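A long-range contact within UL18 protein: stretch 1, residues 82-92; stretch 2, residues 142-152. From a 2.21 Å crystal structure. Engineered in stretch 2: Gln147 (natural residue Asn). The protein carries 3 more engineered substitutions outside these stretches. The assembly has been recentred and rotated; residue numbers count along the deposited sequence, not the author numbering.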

# COMPACT_ATOMS: atom_id res chain seq x y z
N LEU A 82 9.69 27.38 6.84
CA LEU A 82 9.00 28.66 6.93
C LEU A 82 8.96 29.34 5.57
O LEU A 82 7.96 29.93 5.19
CB LEU A 82 9.72 29.58 7.91
CG LEU A 82 9.24 31.03 7.91
CD1 LEU A 82 7.91 31.13 8.63
CD2 LEU A 82 10.27 31.93 8.58
N GLU A 83 10.06 29.23 4.84
CA GLU A 83 10.16 29.86 3.54
C GLU A 83 9.30 29.21 2.45
O GLU A 83 8.72 29.92 1.64
CB GLU A 83 11.63 29.97 3.17
N LEU A 84 9.19 27.88 2.44
CA LEU A 84 8.35 27.24 1.43
C LEU A 84 6.88 27.41 1.76
O LEU A 84 6.05 27.56 0.87
CB LEU A 84 8.70 25.76 1.31
CG LEU A 84 10.11 25.56 0.75
CD1 LEU A 84 10.47 24.08 0.75
CD2 LEU A 84 10.17 26.13 -0.66
N GLU A 85 6.55 27.39 3.05
CA GLU A 85 5.16 27.56 3.45
C GLU A 85 4.69 28.96 3.03
O GLU A 85 3.59 29.11 2.50
CB GLU A 85 5.03 27.37 4.97
CG GLU A 85 3.69 27.80 5.59
CD GLU A 85 2.46 27.37 4.80
OE1 GLU A 85 2.47 26.27 4.20
OE2 GLU A 85 1.48 28.13 4.80
N ILE A 86 5.54 29.96 3.23
CA ILE A 86 5.22 31.33 2.86
C ILE A 86 5.09 31.49 1.35
O ILE A 86 4.12 32.04 0.86
CB ILE A 86 6.30 32.33 3.40
CG1 ILE A 86 6.19 32.45 4.92
CG2 ILE A 86 6.13 33.70 2.74
CD1 ILE A 86 7.29 33.27 5.56
N ALA A 87 6.08 31.00 0.62
CA ALA A 87 6.08 31.13 -0.83
C ALA A 87 5.13 30.20 -1.57
O ALA A 87 4.45 30.62 -2.51
CB ALA A 87 7.50 30.93 -1.36
N LEU A 88 5.07 28.93 -1.16
CA LEU A 88 4.23 27.96 -1.86
C LEU A 88 2.89 27.61 -1.23
O LEU A 88 1.95 27.26 -1.95
CB LEU A 88 5.00 26.65 -2.06
CG LEU A 88 6.41 26.62 -2.65
CD1 LEU A 88 6.85 25.16 -2.80
CD2 LEU A 88 6.45 27.32 -3.99
N GLY A 89 2.77 27.71 0.09
CA GLY A 89 1.53 27.31 0.73
C GLY A 89 1.45 25.81 0.50
O GLY A 89 2.42 25.24 0.07
N TYR A 90 0.34 25.16 0.78
CA TYR A 90 0.28 23.72 0.53
C TYR A 90 -1.14 23.33 0.19
O TYR A 90 -2.06 24.08 0.44
CB TYR A 90 0.76 22.94 1.77
CG TYR A 90 -0.17 23.05 2.95
CD1 TYR A 90 -1.11 22.05 3.22
CD2 TYR A 90 -0.14 24.17 3.78
CE1 TYR A 90 -1.99 22.17 4.28
CE2 TYR A 90 -1.02 24.30 4.84
CZ TYR A 90 -1.94 23.30 5.09
OH TYR A 90 -2.81 23.43 6.14
N ARG A 91 -1.30 22.14 -0.38
CA ARG A 91 -2.61 21.64 -0.75
C ARG A 91 -3.05 20.52 0.20
O ARG A 91 -4.22 20.45 0.59
CB ARG A 91 -2.60 21.17 -2.21
CG ARG A 91 -2.25 22.28 -3.22
CD ARG A 91 -3.23 23.45 -3.12
NE ARG A 91 -2.85 24.62 -3.91
CZ ARG A 91 -3.16 24.82 -5.19
NH1 ARG A 91 -3.88 23.91 -5.84
NH2 ARG A 91 -2.78 25.93 -5.80
N SER A 92 -2.13 19.65 0.58
CA SER A 92 -2.47 18.54 1.48
C SER A 92 -1.73 18.62 2.80
O SER A 92 -2.32 18.45 3.86
CB SER A 92 -2.17 17.22 0.80
OG SER A 92 -2.84 17.16 -0.44
N SER A 142 1.86 18.76 -11.89
CA SER A 142 1.94 19.26 -10.52
C SER A 142 1.31 20.61 -10.21
O SER A 142 1.44 21.56 -10.98
CB SER A 142 3.41 19.30 -10.10
OG SER A 142 3.54 19.75 -8.76
N TRP A 143 0.64 20.70 -9.06
CA TRP A 143 0.05 21.97 -8.67
C TRP A 143 1.14 23.01 -8.48
O TRP A 143 0.86 24.21 -8.36
CB TRP A 143 -0.80 21.86 -7.39
CG TRP A 143 -0.08 21.63 -6.05
CD1 TRP A 143 -0.08 20.48 -5.32
CD2 TRP A 143 0.61 22.61 -5.24
NE1 TRP A 143 0.55 20.67 -4.12
CE2 TRP A 143 0.98 21.97 -4.04
CE3 TRP A 143 0.95 23.96 -5.41
CZ2 TRP A 143 1.67 22.63 -3.00
CZ3 TRP A 143 1.63 24.62 -4.39
CH2 TRP A 143 1.98 23.95 -3.19
N LEU A 144 2.40 22.55 -8.44
CA LEU A 144 3.53 23.46 -8.27
C LEU A 144 3.71 24.45 -9.43
O LEU A 144 4.52 25.36 -9.34
CB LEU A 144 4.84 22.67 -8.07
CG LEU A 144 5.05 21.78 -6.83
CD1 LEU A 144 6.51 21.37 -6.77
CD2 LEU A 144 4.66 22.51 -5.54
N LYS A 145 2.96 24.27 -10.52
CA LYS A 145 3.07 25.20 -11.63
C LYS A 145 2.57 26.57 -11.17
O LYS A 145 2.98 27.60 -11.70
CB LYS A 145 2.29 24.70 -12.87
CG LYS A 145 0.83 24.35 -12.64
CD LYS A 145 0.16 23.92 -13.95
CE LYS A 145 -0.78 22.73 -13.75
NZ LYS A 145 -0.03 21.46 -13.45
N GLN A 146 1.73 26.57 -10.14
CA GLN A 146 1.19 27.81 -9.57
C GLN A 146 2.32 28.74 -9.13
O GLN A 146 2.14 29.95 -9.04
CB GLN A 146 0.29 27.48 -8.36
CG GLN A 146 -0.43 28.67 -7.73
CD GLN A 146 -1.36 29.40 -8.70
OE1 GLN A 146 -1.81 28.84 -9.68
NE2 GLN A 146 -1.64 30.66 -8.41
N GLN A 147 3.49 28.17 -8.86
CA GLN A 147 4.64 28.98 -8.45
C GLN A 147 5.88 28.59 -9.24
O GLN A 147 6.98 28.48 -8.68
CB GLN A 147 4.90 28.80 -6.95
CG GLN A 147 3.76 29.25 -6.04
CD GLN A 147 3.45 30.74 -6.17
OE1 GLN A 147 4.30 31.53 -6.57
NE2 GLN A 147 2.23 31.12 -5.80
N LYS A 148 5.71 28.40 -10.55
CA LYS A 148 6.80 28.01 -11.44
C LYS A 148 7.98 28.97 -11.51
O LYS A 148 9.13 28.56 -11.36
CB LYS A 148 6.26 27.75 -12.85
CG LYS A 148 7.35 27.59 -13.92
CD LYS A 148 6.79 26.87 -15.13
CE LYS A 148 7.81 26.72 -16.24
NZ LYS A 148 7.25 25.92 -17.36
N THR A 149 7.72 30.24 -11.75
CA THR A 149 8.85 31.15 -11.84
C THR A 149 9.62 31.24 -10.51
O THR A 149 10.84 31.37 -10.52
CB THR A 149 8.42 32.55 -12.35
OG1 THR A 149 7.36 33.06 -11.54
CG2 THR A 149 7.96 32.46 -13.82
N TYR A 150 8.93 31.14 -9.38
CA TYR A 150 9.64 31.18 -8.10
C TYR A 150 10.51 29.92 -7.95
O TYR A 150 11.68 30.01 -7.59
CB TYR A 150 8.68 31.26 -6.91
CG TYR A 150 9.34 30.99 -5.56
CD1 TYR A 150 9.93 32.02 -4.81
CD2 TYR A 150 9.37 29.70 -5.02
CE1 TYR A 150 10.53 31.76 -3.56
CE2 TYR A 150 9.96 29.43 -3.78
CZ TYR A 150 10.54 30.46 -3.06
OH TYR A 150 11.10 30.17 -1.85
N ILE A 151 9.93 28.75 -8.22
CA ILE A 151 10.69 27.51 -8.10
C ILE A 151 11.89 27.49 -9.06
O ILE A 151 13.01 27.21 -8.64
CB ILE A 151 9.78 26.26 -8.34
CG1 ILE A 151 8.63 26.25 -7.32
CG2 ILE A 151 10.57 24.97 -8.16
CD1 ILE A 151 9.08 26.21 -5.86
N ASP A 152 11.66 27.83 -10.33
CA ASP A 152 12.73 27.86 -11.32
C ASP A 152 13.83 28.83 -10.91
O ASP A 152 15.01 28.61 -11.19
CB ASP A 152 12.18 28.26 -12.69
CG ASP A 152 11.38 27.15 -13.32
OD1 ASP A 152 11.11 26.16 -12.62
OD2 ASP A 152 11.02 27.25 -14.51

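The aliphatic part of an arginine, rather than its charge, makes the tightest ring contact between these stretches: Arg91 CG lies 3.3 Å from the centroid of the five-membered ring of Trp143, only 8° off the ring normal. Both CA-to-CB bonds point toward the opposing stretch, and the m, m conformation of Arg91 at chi1 and chi2 folds its chain over the indole. The guanidinium then has Trp143 CB over one face and Gln146 CG at its edge, with Arg91 NH2 4.1 Å from Gln146 CG. A long side chain suits this exposed site: CG packs on the indole and the guanidinium extends beyond it, toward Trp143 CB and Gln146 CG.

No hydrogen bond links the modelled atoms of the two stretches; packing accounts for the 542 Å² buried between them. Trp143 contributes the largest share, and its CH2 lies 3.5 Å from both Leu88 O and Gly89 O. Gly89 has positive phi, a conformation that favours glycine, and leaves the helical path here, bringing the chain round to Tyr90 and Arg91 beside the indole.

Leu88 is the buried apolar centre. Its CA-to-CB bond points sideways to stretch 2, but the m, t rotamer carries its end nearer, placing Leu88 CD2 3.4 Å from Ile151 CD1 and 3.9 Å from Tyr150 CD2, while Leu88 CD1 approaches Leu144 CD2 at 4.4 Å. The branched side chain thus meets several partners at once. The engineered Gln147, at the N-cap position, adds its CB 3.7 Å from Leu88 CD2.

Next to Leu88 in the helix, Ala87 points its methyl over the face of Tyr150, with CB 3.8 Å from the ring centroid. Its small side chain lets the aromatic ring lie close to the helix.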